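Local coordinates for acetamidase (Bacillus halodurans, PDB 2II1), which binds calcium ions and probably hydrolyses carbon-nitrogen bonds of linear amides other than peptides, at residues L183-G188 with C195-A200. Numbering follows the deposited sequence.
Sequences LHAAMG and CGVEIA. With CA (calcium ion), chain F.
This is a buried, calcium-bridged antiparallel strand contact. The end of strand 176-184 meets the short strand 198-199, and the chain returns between them without helix or strand. H184 and E198 face each other as a non-hydrogen-bonded pair, with CA atoms 4.9 Å apart. Their side chains lie side by side, point the same way and share one calcium ion. In both, CG stands anti to the carbonyl carbon. H184 gives NE2, 2.1 Å from the ion. E198 bends at chi2 (-68°) and binds with both carboxylate oxygens, OE1 at 2.0 Å and OE2 at 2.4 Å. The carboxylate stands almost perpendicular to the imidazole (89°), with OE1 at the ring edge. Water 3 and D182 complete the ligands. D182 also binds a second calcium ion, with N155 and D157, so the pair forms part of a two-calcium site. G196 CA sits over one face of the H184 ring, 4.1 Å from its centroid, in a CH-pi contact. The N-H of G196 also reaches E198 OE2 from above the carboxylate plane. Backbone hydrogen bonds also join the two segments. A185 N donates to V197 O, and V197 N donates to A186 O at 2.9 Å in a nearly straight bond (172°). Water 1 links L183 N to I199 O. On the side away from the ion, A185 CB packs on V197 CG1 and I199 CG2, and A186 CB meets V197 CG2. Strand 107-114 touches this apolar side through F111 and I113. H184 NE2 spends its lone pair on the metal, so the ring is probably neutral with its proton on ND1. The bound ion would likewise keep E198 ionised, while the bond from G196 may help to hold its carboxylate in place.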
# COMPACT_ATOMS: atom_id res chain seq x y z
N LEU A 183 12.37 0.01 17.52
CA LEU A 183 13.17 0.24 16.33
C LEU A 183 13.28 -1.05 15.53
O LEU A 183 13.23 -2.14 16.11
CB LEU A 183 14.57 0.73 16.72
CG LEU A 183 14.70 1.98 17.59
CD1 LEU A 183 16.18 2.40 17.67
CD2 LEU A 183 13.84 3.13 17.07
N HIS A 184 13.39 -0.92 14.20
CA HIS A 184 13.59 -2.05 13.29
C HIS A 184 14.74 -1.75 12.38
O HIS A 184 14.96 -0.60 12.00
CB HIS A 184 12.39 -2.37 12.43
CG HIS A 184 11.15 -2.65 13.21
ND1 HIS A 184 9.90 -2.24 12.81
CD2 HIS A 184 10.97 -3.27 14.40
CE1 HIS A 184 9.00 -2.61 13.70
NE2 HIS A 184 9.63 -3.23 14.69
N ALA A 185 15.45 -2.81 12.04
CA ALA A 185 16.57 -2.76 11.12
C ALA A 185 16.05 -2.95 9.69
O ALA A 185 16.69 -2.56 8.71
CB ALA A 185 17.57 -3.84 11.52
N ALA A 186 14.86 -3.55 9.58
CA ALA A 186 14.20 -3.72 8.32
C ALA A 186 12.77 -4.10 8.59
O ALA A 186 12.47 -4.72 9.61
CB ALA A 186 14.87 -4.82 7.52
N MSE A 187 11.89 -3.72 7.65
CA MSE A 187 10.45 -4.04 7.73
C MSE A 187 9.79 -3.55 6.45
O MSE A 187 10.09 -2.46 5.96
CB MSE A 187 9.78 -3.34 8.91
CG MSE A 187 8.44 -3.95 9.32
SE MSE A 187 7.30 -2.64 10.18
CE MSE A 187 6.62 -1.64 8.63
N GLY A 188 8.88 -4.35 5.92
CA GLY A 188 8.10 -3.98 4.75
C GLY A 188 6.69 -3.58 5.10
O GLY A 188 6.19 -3.93 6.17
N CYS A 195 6.22 -8.94 13.12
CA CYS A 195 7.34 -8.14 13.57
C CYS A 195 8.20 -7.71 12.38
O CYS A 195 8.09 -8.26 11.27
CB CYS A 195 8.15 -8.99 14.55
SG CYS A 195 8.82 -10.53 13.87
N GLY A 196 9.02 -6.69 12.62
CA GLY A 196 10.09 -6.33 11.71
C GLY A 196 11.31 -7.05 12.22
O GLY A 196 11.21 -7.96 13.04
N VAL A 197 12.49 -6.67 11.74
CA VAL A 197 13.69 -7.16 12.36
C VAL A 197 13.82 -6.30 13.62
O VAL A 197 14.17 -5.15 13.52
CB VAL A 197 14.94 -7.02 11.46
CG1 VAL A 197 16.18 -7.56 12.17
CG2 VAL A 197 14.70 -7.76 10.14
N GLU A 198 13.49 -6.86 14.77
CA GLU A 198 13.41 -6.10 16.03
C GLU A 198 14.80 -5.86 16.61
O GLU A 198 15.58 -6.81 16.74
CB GLU A 198 12.58 -6.86 17.06
CG GLU A 198 11.21 -7.28 16.56
CD GLU A 198 10.29 -6.11 16.33
OE1 GLU A 198 10.49 -5.02 16.93
OE2 GLU A 198 9.36 -6.24 15.53
N ILE A 199 15.09 -4.62 17.00
CA ILE A 199 16.42 -4.23 17.45
C ILE A 199 16.44 -3.00 18.38
O ILE A 199 15.59 -2.14 18.27
CB ILE A 199 17.33 -3.97 16.22
CG1 ILE A 199 18.82 -4.13 16.58
CG2 ILE A 199 17.02 -2.62 15.54
CD1 ILE A 199 19.70 -4.26 15.39
N ALA A 200 17.40 -2.95 19.28
CA ALA A 200 17.63 -1.78 20.12
C ALA A 200 18.55 -0.79 19.42
O ALA A 200 19.25 -1.10 18.45
CB ALA A 200 18.27 -2.19 21.43
CA CA F . 8.73 -4.12 16.40
O HOH W 1 14.29 -0.31 19.94
O HOH W 2 12.34 -3.46 18.50
O HOH W 3 6.90 -4.36 15.73